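Local coordinates for protein 3-alpha-hydroxysteroid dehydrogenase (Pseudomonas sp., PDB 2DKN) that probably catalyses the NAD-dependent oxidation of the 3-alpha-hydroxyl group of steroids to a ketone, and its reversal, on a Rossmann fold of the short-chain dehydrogenase type, at residues Ser11-Ala16 with Gly184-Pro189; Ala84-Gly89 with Gly155-Val160; Leu125-Ala130 with Glu141-Gln146. One frame throughout, in Å; residues are numbered along the deposited sequence.

Contact 1: residues Ser11-Ala16 with Gly184-Pro189; sequences SGIGAA and GAVETP. With NAI (1,4-dihydronicotinamide adenine dinucleotide), chain C.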
loop_
_atom_site.group_PDB
_atom_site.type_symbol
_atom_site.label_atom_id
_atom_site.label_comp_id
_atom_site.label_asym_id
_atom_site.label_seq_id
_atom_site.Cartn_x
_atom_site.Cartn_y
_atom_site.Cartn_z
ATOM N N SER A 11 -4.358 9.339 20.775
ATOM C CA SER A 11 -4.239 7.909 21.069
ATOM C C SER A 11 -3.720 7.122 19.878
ATOM O O SER A 11 -3.796 7.588 18.742
ATOM C CB SER A 11 -5.611 7.352 21.502
ATOM O OG SER A 11 -5.547 5.990 21.932
ATOM N N GLY A 12 -3.307 5.884 20.148
ATOM C CA GLY A 12 -2.991 4.915 19.105
ATOM C C GLY A 12 -2.128 5.392 17.959
ATOM O O GLY A 12 -1.065 5.970 18.187
ATOM N N ILE A 13 -2.592 5.132 16.736
ATOM C CA ILE A 13 -1.858 5.464 15.501
ATOM C C ILE A 13 -1.610 6.971 15.364
ATOM O O ILE A 13 -0.515 7.392 15.023
ATOM C CB ILE A 13 -2.588 4.949 14.236
ATOM C CG1 ILE A 13 -2.715 3.427 14.287
ATOM C CG2 ILE A 13 -1.858 5.415 12.947
ATOM C CD1 ILE A 13 -3.714 2.863 13.288
ATOM N N GLY A 14 -2.629 7.772 15.648
ATOM C CA GLY A 14 -2.511 9.223 15.547
ATOM C C GLY A 14 -1.487 9.799 16.504
ATOM O O GLY A 14 -0.731 10.719 16.154
ATOM N N ALA A 15 -1.477 9.260 17.720
ATOM C CA ALA A 15 -0.509 9.665 18.748
ATOM C C ALA A 15 0.904 9.284 18.308
ATOM O O ALA A 15 1.845 10.062 18.457
ATOM C CB ALA A 15 -0.842 8.989 20.063
ATOM N N ALA A 16 1.038 8.096 17.734
ATOM C CA ALA A 16 2.347 7.628 17.288
ATOM C C ALA A 16 2.864 8.527 16.161
ATOM O O ALA A 16 4.049 8.874 16.107
ATOM C CB ALA A 16 2.266 6.168 16.847
ATOM N N GLY A 184 -4.128 -3.633 9.232
ATOM C CA GLY A 184 -4.754 -4.821 9.770
ATOM C C GLY A 184 -4.694 -4.539 11.264
ATOM O O GLY A 184 -4.746 -3.377 11.678
ATOM N N ALA A 185 -4.613 -5.576 12.076
ATOM C CA ALA A 185 -4.626 -5.378 13.537
ATOM C C ALA A 185 -3.468 -4.531 14.053
ATOM O O ALA A 185 -2.330 -4.781 13.705
ATOM C CB ALA A 185 -4.611 -6.738 14.224
ATOM N N VAL A 186 -3.758 -3.533 14.885
ATOM C CA VAL A 186 -2.704 -2.733 15.473
ATOM C C VAL A 186 -2.924 -2.413 16.967
ATOM O O VAL A 186 -4.072 -2.311 17.362
ATOM C CB VAL A 186 -2.756 -1.274 14.858
ATOM C CG1 VAL A 186 -1.541 -0.436 15.285
ATOM C CG2 VAL A 186 -2.920 -1.265 13.324
ATOM N N GLU A 187 -1.898 -2.377 17.836
ATOM C CA GLU A 187 -1.922 -2.935 19.212
ATOM C C GLU A 187 -2.076 -1.440 19.570
ATOM O O GLU A 187 -1.127 -0.775 19.989
ATOM C CB GLU A 187 -0.546 -3.430 19.627
ATOM C CG GLU A 187 -0.247 -4.817 19.107
ATOM C CD GLU A 187 -1.163 -5.858 19.722
ATOM O OE1 GLU A 187 -1.191 -7.006 19.214
ATOM O OE2 GLU A 187 -1.863 -5.528 20.708
ATOM N N THR A 188 -3.278 -0.880 19.445
ATOM C CA THR A 188 -3.903 0.070 20.355
ATOM C C THR A 188 -5.108 -0.191 21.262
ATOM O O THR A 188 -5.622 -1.298 21.314
ATOM C CB THR A 188 -4.421 1.167 19.381
ATOM O OG1 THR A 188 -5.636 0.708 18.767
ATOM C CG2 THR A 188 -3.396 1.401 18.234
ATOM N N PRO A 189 -5.546 0.852 22.002
ATOM C CA PRO A 189 -6.745 0.684 22.829
ATOM C C PRO A 189 -7.973 0.240 22.039
ATOM O O PRO A 189 -8.824 -0.472 22.578
ATOM C CB PRO A 189 -6.935 2.073 23.456
ATOM C CG PRO A 189 -5.542 2.587 23.563
ATOM C CD PRO A 189 -4.939 2.184 22.220
HETATM P PA NAI C . -7.472 4.753 19.079
HETATM O O1A NAI C . -8.788 4.615 19.729
HETATM O O2A NAI C . -6.268 4.500 19.904
HETATM O O5B NAI C . -7.334 6.221 18.454
HETATM C C5B NAI C . -8.392 6.810 17.755
HETATM C C4B NAI C . -8.462 8.269 18.187
HETATM O O4B NAI C . -9.543 8.816 17.456
HETATM C C3B NAI C . -8.760 8.438 19.676
HETATM O O3B NAI C . -7.902 9.393 20.269
HETATM C C2B NAI C . -10.175 8.988 19.640
HETATM O O2B NAI C . -10.501 9.828 20.726
HETATM C C1B NAI C . -10.232 9.699 18.285
HETATM N N9A NAI C . -11.659 9.840 17.964
HETATM C C8A NAI C . -12.613 8.844 17.902
HETATM N N7A NAI C . -13.809 9.439 17.667
HETATM C C5A NAI C . -13.631 10.792 17.606
HETATM C C6A NAI C . -14.496 11.876 17.410
HETATM N N6A NAI C . -15.839 11.743 17.387
HETATM N N1A NAI C . -13.966 13.152 17.401
HETATM C C2A NAI C . -12.619 13.369 17.588
HETATM N N3A NAI C . -11.763 12.308 17.784
HETATM C C4A NAI C . -12.274 11.041 17.803
HETATM O O3 NAI C . -7.558 3.786 17.802
HETATM P PN NAI C . -6.463 3.561 16.641
HETATM O O1N NAI C . -5.306 4.463 16.770
HETATM O O2N NAI C . -6.210 2.110 16.599
HETATM O O5D NAI C . -7.347 3.968 15.365
HETATM C C5D NAI C . -6.911 4.968 14.456
HETATM C C4D NAI C . -7.571 4.653 13.119
HETATM O O4D NAI C . -7.069 3.399 12.671
HETATM C C3D NAI C . -9.087 4.500 13.210
HETATM O O3D NAI C . -9.650 5.096 12.047
HETATM C C2D NAI C . -9.291 2.991 13.100
HETATM O O2D NAI C . -10.515 2.683 12.493
HETATM C C1D NAI C . -8.129 2.593 12.201
HETATM N N1N NAI C . -7.781 1.149 12.294
HETATM C C2N NAI C . -7.367 0.624 13.486
HETATM C C3N NAI C . -7.036 -0.719 13.566
HETATM C C7N NAI C . -6.521 -1.291 14.863
HETATM O O7N NAI C . -6.361 -2.667 14.890
HETATM N N7N NAI C . -6.229 -0.506 15.918
HETATM C C4N NAI C . -7.117 -1.540 12.424
HETATM C C5N NAI C . -7.508 -0.969 11.194
HETATM C C6N NAI C . -7.840 0.378 11.156
#
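The glycine-rich turn of a Rossmann fold, at the start of helix 12-23, faces the loop after strand 177-183, and the NADH pyrophosphate lies between them. Direct contact is modest: Thr188 CG2 sits 3.6 Å from Gly12 CA, and Pro189 CG lies beside Ser11 OG. Gly12 has positive phi (46°), and any side chain on it would run into NAI O1N. Ser11 OG, swung anti to its own N (chi1 -174°), donates to NAI O2A at 2.6 Å, while the backbone N of Ile13 donates to NAI O1N at 2.8 Å. From the facing loop, Thr188 OG1 donates to NAI O2N at 2.6 Å. Val186 grips the nicotinamide amide twice, its N giving a bond to NAI O7N (2.7 Å) and its O taking one from NAI N7N (3.2 Å). Ile13 crosses Val186 at about a right angle, its CD1 comes 3.5 Å from NAI O4D, and it also packs on Val220. An alanine here would keep the backbone bond but is likely to open a gap between Val186, Val220 and the nicotinamide ribose. A pyrophosphate held between the glycine-rich helix start and a loop that also bonds the carboxamide is typical of short-chain dehydrogenases.

Contact 2: residues Ala84-Gly89 with Gly155-Val160; sequences AVNYFG and GSKYAV. With NAI (1,4-dihydronicotinamide adenine dinucleotide), chain C.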
loop_
_atom_site.group_PDB
_atom_site.type_symbol
_atom_site.label_atom_id
_atom_site.label_comp_id
_atom_site.label_asym_id
_atom_site.label_seq_id
_atom_site.Cartn_x
_atom_site.Cartn_y
_atom_site.Cartn_z
ATOM N N ALA A 84 -20.853 8.254 11.290
ATOM C CA ALA A 84 -20.666 9.693 11.447
ATOM C C ALA A 84 -19.188 10.042 11.588
ATOM O O ALA A 84 -18.721 11.045 11.051
ATOM C CB ALA A 84 -21.440 10.192 12.683
ATOM N N VAL A 85 -18.464 9.235 12.352
ATOM C CA VAL A 85 -17.045 9.536 12.596
ATOM C C VAL A 85 -16.185 8.988 11.465
ATOM O O VAL A 85 -15.388 9.717 10.886
ATOM C CB VAL A 85 -16.521 8.971 13.944
ATOM C CG1 VAL A 85 -15.099 9.481 14.188
ATOM C CG2 VAL A 85 -17.383 9.428 15.060
ATOM N N ASN A 86 -16.336 7.702 11.159
ATOM C CA ASN A 86 -15.405 7.060 10.234
ATOM C C ASN A 86 -15.532 7.544 8.807
ATOM O O ASN A 86 -14.546 7.516 8.048
ATOM C CB ASN A 86 -15.548 5.540 10.247
ATOM C CG ASN A 86 -15.093 4.921 11.560
ATOM O OD1 ASN A 86 -14.695 5.633 12.475
ATOM N ND2 ASN A 86 -15.139 3.584 11.647
ATOM N N TYR A 87 -16.749 7.921 8.414
ATOM C CA TYR A 87 -16.935 8.474 7.081
ATOM C C TYR A 87 -16.977 10.008 7.097
ATOM O O TYR A 87 -16.103 10.664 6.511
ATOM C CB TYR A 87 -18.180 7.926 6.371
ATOM C CG TYR A 87 -18.182 8.338 4.922
ATOM C CD1 TYR A 87 -17.510 7.579 3.954
ATOM C CD2 TYR A 87 -18.809 9.509 4.518
ATOM C CE1 TYR A 87 -17.489 7.972 2.618
ATOM C CE2 TYR A 87 -18.786 9.905 3.199
ATOM C CZ TYR A 87 -18.129 9.144 2.256
ATOM O OH TYR A 87 -18.122 9.571 0.936
ATOM N N PHE A 88 -17.974 10.569 7.768
ATOM C CA PHE A 88 -18.223 12.005 7.683
ATOM C C PHE A 88 -17.220 12.853 8.460
ATOM O O PHE A 88 -16.929 13.988 8.060
ATOM C CB PHE A 88 -19.688 12.327 8.034
ATOM C CG PHE A 88 -20.648 11.846 6.991
ATOM C CD1 PHE A 88 -20.823 12.570 5.815
ATOM C CD2 PHE A 88 -21.311 10.633 7.141
ATOM C CE1 PHE A 88 -21.671 12.101 4.829
ATOM C CE2 PHE A 88 -22.178 10.169 6.160
ATOM C CZ PHE A 88 -22.351 10.897 5.013
ATOM N N GLY A 89 -16.658 12.320 9.549
ATOM C CA GLY A 89 -15.539 13.013 10.229
ATOM C C GLY A 89 -14.277 13.148 9.358
ATOM O O GLY A 89 -13.419 14.010 9.581
ATOM N N GLY A 155 -18.561 -1.021 6.361
ATOM C CA GLY A 155 -19.226 -0.154 5.379
ATOM C C GLY A 155 -18.542 1.206 5.348
ATOM O O GLY A 155 -18.273 1.743 4.289
ATOM N N SER A 156 -18.257 1.762 6.521
ATOM C CA SER A 156 -17.722 3.121 6.573
ATOM C C SER A 156 -16.303 3.124 6.026
ATOM O O SER A 156 -15.905 4.058 5.339
ATOM C CB SER A 156 -17.787 3.697 7.990
ATOM O OG SER A 156 -17.029 2.925 8.919
ATOM N N LYS A 157 -15.552 2.066 6.318
ATOM C CA LYS A 157 -14.164 1.981 5.877
ATOM C C LYS A 157 -14.102 1.735 4.369
ATOM O O LYS A 157 -13.285 2.341 3.657
ATOM C CB LYS A 157 -13.397 0.912 6.682
ATOM C CG LYS A 157 -13.183 1.326 8.117
ATOM C CD LYS A 157 -12.323 2.590 8.223
ATOM C CE LYS A 157 -11.859 2.844 9.660
ATOM N NZ LYS A 157 -10.943 4.056 9.735
ATOM N N TYR A 158 -15.007 0.893 3.871
ATOM C CA TYR A 158 -15.147 0.708 2.436
ATOM C C TYR A 158 -15.468 2.040 1.748
ATOM O O TYR A 158 -14.778 2.447 0.814
ATOM C CB TYR A 158 -16.203 -0.358 2.090
ATOM C CG TYR A 158 -16.425 -0.462 0.595
ATOM C CD1 TYR A 158 -15.602 -1.270 -0.187
ATOM C CD2 TYR A 158 -17.416 0.277 -0.037
ATOM C CE1 TYR A 158 -15.774 -1.351 -1.561
ATOM C CE2 TYR A 158 -17.589 0.216 -1.424
ATOM C CZ TYR A 158 -16.758 -0.596 -2.175
ATOM O OH TYR A 158 -16.904 -0.691 -3.549
ATOM N N ALA A 159 -16.523 2.702 2.207
ATOM C CA ALA A 159 -16.976 3.942 1.604
ATOM C C ALA A 159 -15.890 5.021 1.588
ATOM O O ALA A 159 -15.694 5.689 0.569
ATOM C CB ALA A 159 -18.253 4.456 2.302
ATOM N N VAL A 160 -15.197 5.205 2.707
ATOM C CA VAL A 160 -14.221 6.298 2.796
ATOM C C VAL A 160 -13.012 5.984 1.901
ATOM O O VAL A 160 -12.373 6.891 1.371
ATOM C CB VAL A 160 -13.805 6.557 4.274
ATOM C CG1 VAL A 160 -12.733 5.530 4.758
ATOM C CG2 VAL A 160 -13.345 7.990 4.479
HETATM P PA NAI C . -7.472 4.753 19.079
HETATM O O1A NAI C . -8.788 4.615 19.729
HETATM O O2A NAI C . -6.268 4.500 19.904
HETATM O O5B NAI C . -7.334 6.221 18.454
HETATM C C5B NAI C . -8.392 6.810 17.755
HETATM C C4B NAI C . -8.462 8.269 18.187
HETATM O O4B NAI C . -9.543 8.816 17.456
HETATM C C3B NAI C . -8.760 8.438 19.676
HETATM O O3B NAI C . -7.902 9.393 20.269
HETATM C C2B NAI C . -10.175 8.988 19.640
HETATM O O2B NAI C . -10.501 9.828 20.726
HETATM C C1B NAI C . -10.232 9.699 18.285
HETATM N N9A NAI C . -11.659 9.840 17.964
HETATM C C8A NAI C . -12.613 8.844 17.902
HETATM N N7A NAI C . -13.809 9.439 17.667
HETATM C C5A NAI C . -13.631 10.792 17.606
HETATM C C6A NAI C . -14.496 11.876 17.410
HETATM N N6A NAI C . -15.839 11.743 17.387
HETATM N N1A NAI C . -13.966 13.152 17.401
HETATM C C2A NAI C . -12.619 13.369 17.588
HETATM N N3A NAI C . -11.763 12.308 17.784
HETATM C C4A NAI C . -12.274 11.041 17.803
HETATM O O3 NAI C . -7.558 3.786 17.802
HETATM P PN NAI C . -6.463 3.561 16.641
HETATM O O1N NAI C . -5.306 4.463 16.770
HETATM O O2N NAI C . -6.210 2.110 16.599
HETATM O O5D NAI C . -7.347 3.968 15.365
HETATM C C5D NAI C . -6.911 4.968 14.456
HETATM C C4D NAI C . -7.571 4.653 13.119
HETATM O O4D NAI C . -7.069 3.399 12.671
HETATM C C3D NAI C . -9.087 4.500 13.210
HETATM O O3D NAI C . -9.650 5.096 12.047
HETATM C C2D NAI C . -9.291 2.991 13.100
HETATM O O2D NAI C . -10.515 2.683 12.493
HETATM C C1D NAI C . -8.129 2.593 12.201
HETATM N N1N NAI C . -7.781 1.149 12.294
HETATM C C2N NAI C . -7.367 0.624 13.486
HETATM C C3N NAI C . -7.036 -0.719 13.566
HETATM C C7N NAI C . -6.521 -1.291 14.863
HETATM O O7N NAI C . -6.361 -2.667 14.890
HETATM N N7N NAI C . -6.229 -0.506 15.918
HETATM C C4N NAI C . -7.117 -1.540 12.424
HETATM C C5N NAI C . -7.508 -0.969 11.194
HETATM C C6N NAI C . -7.840 0.378 11.156
HETATM O O HOH W 1 -12.168 6.273 8.849
#
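Helices 79-102 and 149-166 run side by side in nearly the same direction here, their segment axes 8.5 Å apart and inclined by 10°, with Tyr87 and Ser156 nearest in backbone register. The first of them widens into a pi-type turn at 84-88. Asn86 lies against Ser156: its CB packs 3.3 Å from Ser156 OG, and the amide nitrogen Asn86 ND2 gives the same hydroxyl a weak bond of 3.4 Å. The stronger polar partners lie beyond the two segments, Asn86 OD1 taking a bond from Val72 N and Ser156 OG being bonded to the carbonyl of Ala152. Tyr87 leaves its backbone with CG anti to N (chi1 -170°), which lays the ring along the neighbouring helix. The CD1-CE1 edge of that ring does the touching: Ala159 C, 3.5 Å from CE1, and Val160 N lie near the ring plane, while Ala159 CB approaches CD1 (3.6 Å) from off the plane. Met131 and Leu132 of helix 126-133 pack on Tyr87 too. On the coenzyme side Lys157 starts away from the partner helix, bends at chi2, and then runs straight to the ribose, where NZ donates to NAI O3D at 2.8 Å and more weakly to NAI O2D. The same NZ gives a bond to water 1 (Lys157 NZ to the water oxygen, 2.7 Å), and that water donates to Asn86 O at 2.8 Å; Val112 O is a further partner of this nitrogen. Lys157 follows Tyr153 in the YxxxK pattern of the family, and a water joining this lysine to the helix carbonyl of an asparagine is the arrangement known from the Asn-Ser-Tyr-Lys tetrad. The chemistry is consistent with a lysine that positions the ribose while connecting, through water, to a possible proton path.

Contact 3: residues Leu125-Ala130 with Glu141-Gln146; sequences LPMVEA and ELAEQQ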
loop_
_atom_site.group_PDB
_atom_site.type_symbol
_atom_site.label_atom_id
_atom_site.label_comp_id
_atom_site.label_asym_id
_atom_site.label_seq_id
_atom_site.Cartn_x
_atom_site.Cartn_y
_atom_site.Cartn_z
ATOM N N LEU A 125 -23.525 -3.010 0.855
ATOM C CA LEU A 125 -24.318 -2.490 1.967
ATOM C C LEU A 125 -25.008 -1.184 1.562
ATOM O O LEU A 125 -24.362 -0.276 1.047
ATOM C CB LEU A 125 -23.418 -2.239 3.198
ATOM C CG LEU A 125 -22.786 -3.454 3.888
ATOM C CD1 LEU A 125 -21.633 -3.031 4.821
ATOM C CD2 LEU A 125 -23.840 -4.292 4.644
ATOM N N PRO A 126 -26.333 -1.085 1.775
ATOM C CA PRO A 126 -27.031 0.153 1.397
ATOM C C PRO A 126 -26.411 1.428 1.970
ATOM O O PRO A 126 -26.359 2.457 1.290
ATOM C CB PRO A 126 -28.449 -0.064 1.944
ATOM C CG PRO A 126 -28.623 -1.578 1.836
ATOM C CD PRO A 126 -27.263 -2.101 2.306
ATOM N N MET A 127 -25.927 1.357 3.203
ATOM C CA MET A 127 -25.371 2.543 3.852
ATOM C C MET A 127 -24.202 3.119 3.062
ATOM O O MET A 127 -23.969 4.333 3.099
ATOM C CB MET A 127 -24.963 2.233 5.284
ATOM C CG MET A 127 -23.877 1.190 5.369
ATOM S SD MET A 127 -23.254 1.007 7.060
ATOM C CE MET A 127 -24.148 -0.457 7.572
ATOM N N VAL A 128 -23.474 2.262 2.342
ATOM C CA VAL A 128 -22.358 2.701 1.511
ATOM C C VAL A 128 -22.783 3.700 0.430
ATOM O O VAL A 128 -22.146 4.724 0.233
ATOM C CB VAL A 128 -21.610 1.492 0.883
ATOM C CG1 VAL A 128 -20.653 1.950 -0.215
ATOM C CG2 VAL A 128 -20.880 0.760 1.979
ATOM N N GLU A 129 -23.877 3.411 -0.257
ATOM C CA GLU A 129 -24.389 4.334 -1.266
ATOM C C GLU A 129 -24.747 5.708 -0.674
ATOM O O GLU A 129 -24.471 6.750 -1.256
ATOM C CB GLU A 129 -25.628 3.720 -1.910
ATOM C CG GLU A 129 -25.342 2.426 -2.651
ATOM C CD GLU A 129 -26.619 1.860 -3.268
ATOM O OE1 GLU A 129 -27.578 2.651 -3.414
ATOM O OE2 GLU A 129 -26.673 0.636 -3.583
ATOM N N ALA A 130 -25.354 5.693 0.505
ATOM C CA ALA A 130 -25.728 6.936 1.168
ATOM C C ALA A 130 -24.507 7.730 1.599
ATOM O O ALA A 130 -24.475 8.950 1.520
ATOM C CB ALA A 130 -26.630 6.630 2.359
ATOM N N GLU A 141 -29.312 6.412 9.307
ATOM C CA GLU A 141 -30.548 5.624 9.408
ATOM C C GLU A 141 -30.325 4.192 8.902
ATOM O O GLU A 141 -30.696 3.222 9.563
ATOM C CB GLU A 141 -31.657 6.306 8.611
ATOM C CG GLU A 141 -32.942 5.499 8.520
ATOM C CD GLU A 141 -34.024 6.225 7.744
ATOM O OE1 GLU A 141 -33.708 6.872 6.709
ATOM O OE2 GLU A 141 -35.192 6.157 8.175
ATOM N N LEU A 142 -29.732 4.070 7.718
ATOM C CA LEU A 142 -29.433 2.758 7.135
ATOM C C LEU A 142 -28.494 1.939 8.009
ATOM O O LEU A 142 -28.678 0.724 8.157
ATOM C CB LEU A 142 -28.835 2.917 5.747
ATOM C CG LEU A 142 -29.790 3.412 4.646
ATOM C CD1 LEU A 142 -29.033 3.739 3.390
ATOM C CD2 LEU A 142 -30.912 2.391 4.374
ATOM N N ALA A 143 -27.484 2.604 8.573
ATOM C CA ALA A 143 -26.537 1.936 9.469
ATOM C C ALA A 143 -27.273 1.369 10.677
ATOM O O ALA A 143 -27.054 0.218 11.065
ATOM C CB ALA A 143 -25.434 2.915 9.924
ATOM N N GLU A 144 -28.151 2.179 11.256
ATOM C CA GLU A 144 -28.947 1.743 12.409
ATOM C C GLU A 144 -29.843 0.556 12.050
ATOM O O GLU A 144 -29.896 -0.419 12.788
ATOM C CB GLU A 144 -29.785 2.894 12.960
ATOM C CG GLU A 144 -29.005 3.891 13.793
ATOM C CD GLU A 144 -28.308 3.243 14.977
ATOM O OE1 GLU A 144 -28.946 2.466 15.717
ATOM O OE2 GLU A 144 -27.111 3.494 15.168
ATOM N N GLN A 145 -30.514 0.633 10.907
ATOM C CA GLN A 145 -31.371 -0.461 10.420
ATOM C C GLN A 145 -30.591 -1.736 10.087
ATOM O O GLN A 145 -31.116 -2.850 10.221
ATOM C CB GLN A 145 -32.116 -0.036 9.166
ATOM C CG GLN A 145 -33.133 1.067 9.359
ATOM C CD GLN A 145 -33.724 1.511 8.032
ATOM O OE1 GLN A 145 -34.540 2.434 7.976
ATOM N NE2 GLN A 145 -33.315 0.851 6.954
ATOM N N GLN A 146 -29.354 -1.581 9.628
ATOM C CA GLN A 146 -28.532 -2.743 9.290
ATOM C C GLN A 146 -28.238 -3.529 10.566
ATOM O O GLN A 146 -28.159 -4.766 10.540
ATOM C CB GLN A 146 -27.251 -2.326 8.569
ATOM C CG GLN A 146 -26.375 -3.475 8.073
ATOM C CD GLN A 146 -26.923 -4.187 6.850
ATOM O OE1 GLN A 146 -27.081 -3.594 5.779
ATOM N NE2 GLN A 146 -27.180 -5.482 6.995
HETATM O O HOH W 2 -26.791 -0.786 5.231
#
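Gln146 supplies the flat group that matters here, its carboxamide, and no aromatic ring takes part. Leu125 CD2 lies over one face, 3.5 Å from Gln146 OE1, while Pro126 CD sits near the amide plane at the oxygen edge, 3.8 Å from Gln146 OE1; both Leu125 and the proline ring cross the Gln146 side chain at about a right angle. The setting is an antiparallel helix hairpin, formed by helices 126-133 and 136-146 between strand 108-112 and helix 149-166 of the Rossmann fold; the segment axes pass 8.9 Å apart at 170°. Leu142 fills the middle of the interface. Its CD1 rests 3.6 Å from Pro126 O at the first turn of the opposing helix and 3.9 Å from Ala130 CB one turn on, while its CB meets Met127 CB. Met127 covers the deeper side. Its CG is tucked between the backbone N and the carbonyl carbon (chi1 62°), and a bend at chi3 (100°) carries the thioether past Ala143, so that SD faces Ala143 CB and the methyl CE ends 3.8 Å from Gln146 CB. Val83 of helix 79-102 packs on both Met127 and Ala143, which ties this side of the hairpin to the body of the domain, and Leu151 of helix 149-166 meets Gln146. The contact across the two helices is therefore almost wholly apolar, with no direct hydrogen bond between them. At the start of helix 126-133 a water makes up the polar link: Gln146, with CG anti to N and a turn at chi2, folds its amide back toward that helix end. There the water accepts from Met127 N at 3.1 Å and donates to Gln146 OE1 at 2.9 Å.

Contact 2 is fully buried near the centre of the chain, whereas contacts 1 and 3 are only partly buried. Contacts 1 and 2 do not touch each other, but both hold the same NADH: the first grips its pyrophosphate and carboxamide, the second the hydroxyls of its nicotinamide ribose. Contact 3 stands apart from the coenzyme and relies on apolar side chains and one water. It does join contact 2 directly, since Val128 packs on Gly155 and Tyr158, and Leu125 on Gly155. Along the chain contact 3 is nested within contact 2, and contact 2 within contact 1. The chemistry shifts from a helix start and a loop bonded to a ligand, through parallel helices with polar and aromatic packing, to an antiparallel hairpin.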